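Long-range contacts in secreted effector protein sseI (Salmonella enterica subsp. enterica serovar Typhimurium, PDB 4G29), which is a Salmonella virulence factor whose catalytic domain has a papain-like fold of the cysteine protease superfamily and probably acts on a host protein: residues N60-R64 with T136-S141; T9-T13 with K123-A127. All blocks are in the same frame, centred on the assembly; numbering follows the deposited sequence.

In the fold
Interaction 1 (60-64 with 136-141) and interaction 2 (9-13 with 123-127) lie on opposite sides of the chain's centre, their own centres 21 Å apart and their nearest atoms about 8 Å apart. The first pairs two neighbouring antiparallel strands of the sheet; the second fastens the modelled N-terminal loop to the end of helix 117-126, the helix that precedes strand 132-138 in the chain. Arg64 of interaction 1 and Lys123 of interaction 2 both come near Cys42, His80 and Asp95, a set consistent with the catalytic triad of a papain-like enzyme, without touching it, and Tyr124 OH, next to Lys123, hydrogen-bonds Asp95.

Interaction 1: N60-R64 with T136-S141; sequences NIRYR and TDFSNS
Tyr63 and Phe138 form an antiparallel hydrogen-bonded pair, joined by Tyr63 N to Phe138 O at 2.8 Å and by Phe138 N to Tyr63 O at 2.9 Å. The CA hydrogens of Arg62, Asp137 and Arg64 add weaker contacts to carbonyl oxygens of the partner strand. Beyond the ladder, a water donates to both Ile61 O and Ser139 O and carries the pairing past the last direct bond.

The charged contact comes from the next pair, Arg64 and Asp137, which is non-hydrogen-bonded. Arg64 turns its NE side to the carboxylate: NE meets OD1 of Asp137 at 2.7 Å and NH2 meets OD2 at 2.9 Å, each oxygen using its syn lone pair. The two planes lie only 13° apart, so this two-point grip fixes the rotation of both groups. A bend at chi3 of Arg64 (-68°) swings the guanidinium round to this position. Asp137 OD2 also donates nothing but accepts from a water that is held by Arg62 NH1. NE and NH2 of Arg62 both donate to Asn60 O, while its NH1 forms a salt bridge with Asp91.

On the other face of the sheet the Tyr63 ring packs against the start of helix 141-147. Ser141 CB sits over the ring centre in a CH-pi contact, 3.8 Å from the centroid of the Tyr63 ring, and Ser139 O lies at the ring edge, 3.5 Å from Tyr63 CE2. Asn140 is the N-cap of helix 141-147: its OD1 bonds Ile143 N and Ser142 OG.

Tyr63 OH bonds Ser50 of helix 42-55, and Phe138 rests on Ala144 and Ala147 of helix 141-147. Backbone bonds from Arg62 to Val84 and from Arg64 to Ala82 join strand 61-69 to strand 78-87, making it an inner strand of the antiparallel sheet.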
# COMPACT_ATOMS: atom_id res chain seq x y z
N ASN A 60 12.12 5.29 -11.12
CA ASN A 60 10.82 4.84 -11.58
C ASN A 60 9.85 4.72 -10.38
O ASN A 60 9.23 3.70 -10.15
CB ASN A 60 10.86 3.51 -12.32
CG ASN A 60 9.55 3.21 -13.00
OD1 ASN A 60 8.77 4.11 -13.26
ND2 ASN A 60 9.27 1.94 -13.24
N ILE A 61 9.70 5.84 -9.68
CA ILE A 61 8.85 5.91 -8.50
C ILE A 61 7.39 5.97 -8.96
O ILE A 61 7.03 6.73 -9.85
CB ILE A 61 9.17 7.13 -7.63
CG1 ILE A 61 10.67 7.14 -7.23
CG2 ILE A 61 8.19 7.19 -6.44
CD1 ILE A 61 11.02 6.17 -6.25
N ARG A 62 6.58 5.10 -8.38
CA ARG A 62 5.16 5.06 -8.64
C ARG A 62 4.42 5.12 -7.31
O ARG A 62 4.98 4.69 -6.28
CB ARG A 62 4.78 3.78 -9.37
CG ARG A 62 5.19 3.72 -10.81
CD ARG A 62 5.70 2.33 -11.14
NE ARG A 62 7.03 2.10 -10.56
CZ ARG A 62 7.61 0.91 -10.38
NH1 ARG A 62 6.99 -0.24 -10.71
NH2 ARG A 62 8.83 0.86 -9.88
N TYR A 63 3.15 5.54 -7.41
CA TYR A 63 2.26 5.71 -6.30
C TYR A 63 1.18 4.65 -6.46
O TYR A 63 0.49 4.63 -7.44
CB TYR A 63 1.70 7.11 -6.30
CG TYR A 63 2.80 8.14 -6.16
CD1 TYR A 63 3.40 8.40 -4.92
CD2 TYR A 63 3.30 8.80 -7.27
CE1 TYR A 63 4.39 9.34 -4.78
CE2 TYR A 63 4.38 9.69 -7.15
CZ TYR A 63 4.88 9.98 -5.93
OH TYR A 63 5.92 10.88 -5.90
N ARG A 64 1.11 3.78 -5.46
CA ARG A 64 0.24 2.64 -5.47
C ARG A 64 -1.05 2.93 -4.72
O ARG A 64 -1.03 3.06 -3.49
CB ARG A 64 0.96 1.39 -4.90
CG ARG A 64 0.12 0.10 -5.02
CD ARG A 64 0.99 -1.15 -4.86
NE ARG A 64 1.89 -1.31 -6.01
CZ ARG A 64 2.65 -2.37 -6.26
NH1 ARG A 64 2.71 -3.35 -5.39
NH2 ARG A 64 3.39 -2.45 -7.36
N THR A 136 -3.61 -0.11 -8.37
CA THR A 136 -3.11 0.40 -9.60
C THR A 136 -1.92 1.31 -9.23
O THR A 136 -1.99 2.00 -8.22
CB THR A 136 -4.17 1.25 -10.37
OG1 THR A 136 -5.37 0.50 -10.56
CG2 THR A 136 -3.61 1.81 -11.72
N ASP A 137 -0.83 1.24 -9.99
CA ASP A 137 0.29 2.17 -9.89
C ASP A 137 0.15 3.38 -10.82
O ASP A 137 -0.24 3.25 -12.01
CB ASP A 137 1.63 1.45 -10.15
CG ASP A 137 1.97 0.40 -9.11
OD1 ASP A 137 1.52 0.51 -7.98
OD2 ASP A 137 2.71 -0.56 -9.44
N PHE A 138 0.53 4.55 -10.30
CA PHE A 138 0.38 5.83 -10.99
C PHE A 138 1.69 6.58 -10.92
O PHE A 138 2.49 6.41 -10.00
CB PHE A 138 -0.71 6.67 -10.31
CG PHE A 138 -2.04 6.04 -10.32
CD1 PHE A 138 -2.91 6.30 -11.36
CD2 PHE A 138 -2.49 5.24 -9.26
CE1 PHE A 138 -4.18 5.73 -11.38
CE2 PHE A 138 -3.80 4.71 -9.31
CZ PHE A 138 -4.59 4.94 -10.34
N SER A 139 1.90 7.47 -11.89
CA SER A 139 3.11 8.28 -11.88
C SER A 139 2.94 9.49 -10.96
O SER A 139 3.93 10.12 -10.59
CB SER A 139 3.44 8.71 -13.32
OG SER A 139 2.44 9.63 -13.72
N ASN A 140 1.71 9.83 -10.57
CA ASN A 140 1.45 11.06 -9.83
C ASN A 140 0.60 10.76 -8.60
O ASN A 140 -0.36 10.00 -8.71
CB ASN A 140 0.76 12.06 -10.78
CG ASN A 140 0.35 13.34 -10.08
OD1 ASN A 140 -0.63 13.38 -9.36
ND2 ASN A 140 1.13 14.42 -10.30
N SER A 141 0.99 11.32 -7.44
CA SER A 141 0.35 10.97 -6.19
C SER A 141 -1.10 11.52 -6.10
O SER A 141 -1.97 10.90 -5.49
CB SER A 141 1.14 11.42 -4.99
OG SER A 141 1.19 12.84 -4.90
O HOH W 1 6.56 9.29 -10.22
O HOH W 2 4.29 -0.82 -11.47
O HOH W 3 4.53 13.43 -4.98

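Interaction 2: T9-T13 with K123-A127; sequences TYNLT and KYRMA
Lys123 sends its side chain from helix 117-126 to the loop at Tyr10 and Asn11. Its CB points toward the loop, and CG stands opposite the backbone N (chi1 -165°); after a bend at chi2 (75°) the rest of the chain runs extended. Lys123 CD comes within 4.0 Å of Tyr10 O. Lys123 CE lies alongside Asn11 OD1, 3.2 Å from it, and Lys123 NZ makes a weak hydrogen bond to the same Asn11 OD1 at 3.1 Å. Lys123 NZ is also 3.5 Å from the main-chain Tyr10 O, near it but not hydrogen-bonded. In this papain-like domain the loop leads into helix 18-26 and also runs beside strand 113-116, where the backbones of Asn11 and Thr13 both bond Ile114. The amide of Asn11 is held from its other end, with ND2 bonded to Asn110 OD1. One turn along the helix from Lys123, the side chains of selenomethionine Met126 and Thr9 run antiparallel alongside one another. A bend at chi3 (-84°) carries Met126 CE to 3.3 Å from Thr9 OG1, with Met126 SE at 3.5 Å from the same OG1. The CB of Tyr10 leaves the backbone on the side away from residues 123-127, but its hydroxyl bonds Glu119 OE2, earlier in the same helix.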
# COMPACT_ATOMS: atom_id res chain seq x y z
N THR A 9 7.57 -14.78 9.54
CA THR A 9 8.18 -13.89 8.48
C THR A 9 8.28 -12.40 8.88
O THR A 9 8.03 -12.03 10.03
CB THR A 9 7.52 -14.12 7.10
OG1 THR A 9 6.13 -13.76 7.15
CG2 THR A 9 7.67 -15.60 6.74
N TYR A 10 8.68 -11.56 7.94
CA TYR A 10 9.31 -10.28 8.26
C TYR A 10 8.58 -9.11 7.63
O TYR A 10 7.79 -9.29 6.71
CB TYR A 10 10.75 -10.27 7.74
CG TYR A 10 10.91 -10.86 6.35
CD1 TYR A 10 10.99 -12.25 6.15
CD2 TYR A 10 10.94 -10.05 5.23
CE1 TYR A 10 11.10 -12.78 4.89
CE2 TYR A 10 11.07 -10.60 3.96
CZ TYR A 10 11.14 -11.95 3.79
OH TYR A 10 11.27 -12.46 2.52
N ASN A 11 8.83 -7.93 8.18
CA ASN A 11 8.24 -6.69 7.65
C ASN A 11 9.24 -5.91 6.80
O ASN A 11 8.83 -5.02 6.00
CB ASN A 11 7.76 -5.81 8.80
CG ASN A 11 6.52 -6.35 9.47
OD1 ASN A 11 5.87 -7.27 8.99
ND2 ASN A 11 6.17 -5.75 10.61
N LEU A 12 10.53 -6.20 7.02
CA LEU A 12 11.62 -5.42 6.44
C LEU A 12 12.55 -6.35 5.69
O LEU A 12 13.13 -7.23 6.29
CB LEU A 12 12.40 -4.69 7.54
CG LEU A 12 11.59 -3.67 8.36
CD1 LEU A 12 12.37 -3.10 9.53
CD2 LEU A 12 11.07 -2.55 7.50
N THR A 13 12.71 -6.11 4.40
CA THR A 13 13.58 -6.95 3.59
C THR A 13 15.06 -6.68 3.85
O THR A 13 15.41 -5.59 4.30
CB THR A 13 13.31 -6.71 2.08
OG1 THR A 13 14.00 -7.72 1.34
CG2 THR A 13 13.75 -5.32 1.64
N LYS A 123 2.77 -10.52 1.76
CA LYS A 123 2.38 -10.04 3.10
C LYS A 123 0.86 -9.74 3.18
O LYS A 123 0.18 -10.17 4.13
CB LYS A 123 3.16 -8.79 3.49
CG LYS A 123 3.07 -8.45 4.97
CD LYS A 123 3.93 -9.37 5.82
CE LYS A 123 3.86 -9.04 7.29
NZ LYS A 123 4.66 -10.00 8.15
N TYR A 124 0.32 -9.05 2.18
CA TYR A 124 -1.09 -8.72 2.13
C TYR A 124 -1.93 -9.96 1.94
O TYR A 124 -2.93 -10.12 2.60
CB TYR A 124 -1.39 -7.64 1.07
CG TYR A 124 -1.24 -6.24 1.62
CD1 TYR A 124 0.02 -5.70 1.86
CD2 TYR A 124 -2.36 -5.49 1.94
CE1 TYR A 124 0.17 -4.41 2.38
CE2 TYR A 124 -2.24 -4.20 2.51
CZ TYR A 124 -0.95 -3.68 2.69
OH TYR A 124 -0.83 -2.40 3.22
N ARG A 125 -1.47 -10.89 1.10
CA ARG A 125 -2.18 -12.17 0.98
C ARG A 125 -2.27 -12.97 2.27
O ARG A 125 -3.32 -13.55 2.54
CB ARG A 125 -1.55 -13.01 -0.11
CG ARG A 125 -1.78 -12.45 -1.48
CD ARG A 125 -1.24 -13.40 -2.54
NE ARG A 125 -1.41 -12.90 -3.90
CZ ARG A 125 -0.72 -13.31 -4.97
NH1 ARG A 125 0.25 -14.23 -4.88
NH2 ARG A 125 -0.96 -12.74 -6.15
N MSE A 126 -1.22 -13.00 3.06
CA MSE A 126 -1.24 -13.79 4.30
C MSE A 126 -2.03 -13.05 5.38
O MSE A 126 -2.41 -13.65 6.38
CB MSE A 126 0.17 -14.19 4.76
CG MSE A 126 1.11 -13.06 5.12
SE MSE A 126 3.03 -13.52 5.49
CE MSE A 126 2.87 -14.04 7.40
N ALA A 127 -2.28 -11.75 5.19
CA ALA A 127 -3.03 -10.95 6.15
C ALA A 127 -4.54 -11.16 6.05
O ALA A 127 -5.24 -10.80 7.00
CB ALA A 127 -2.70 -9.47 5.99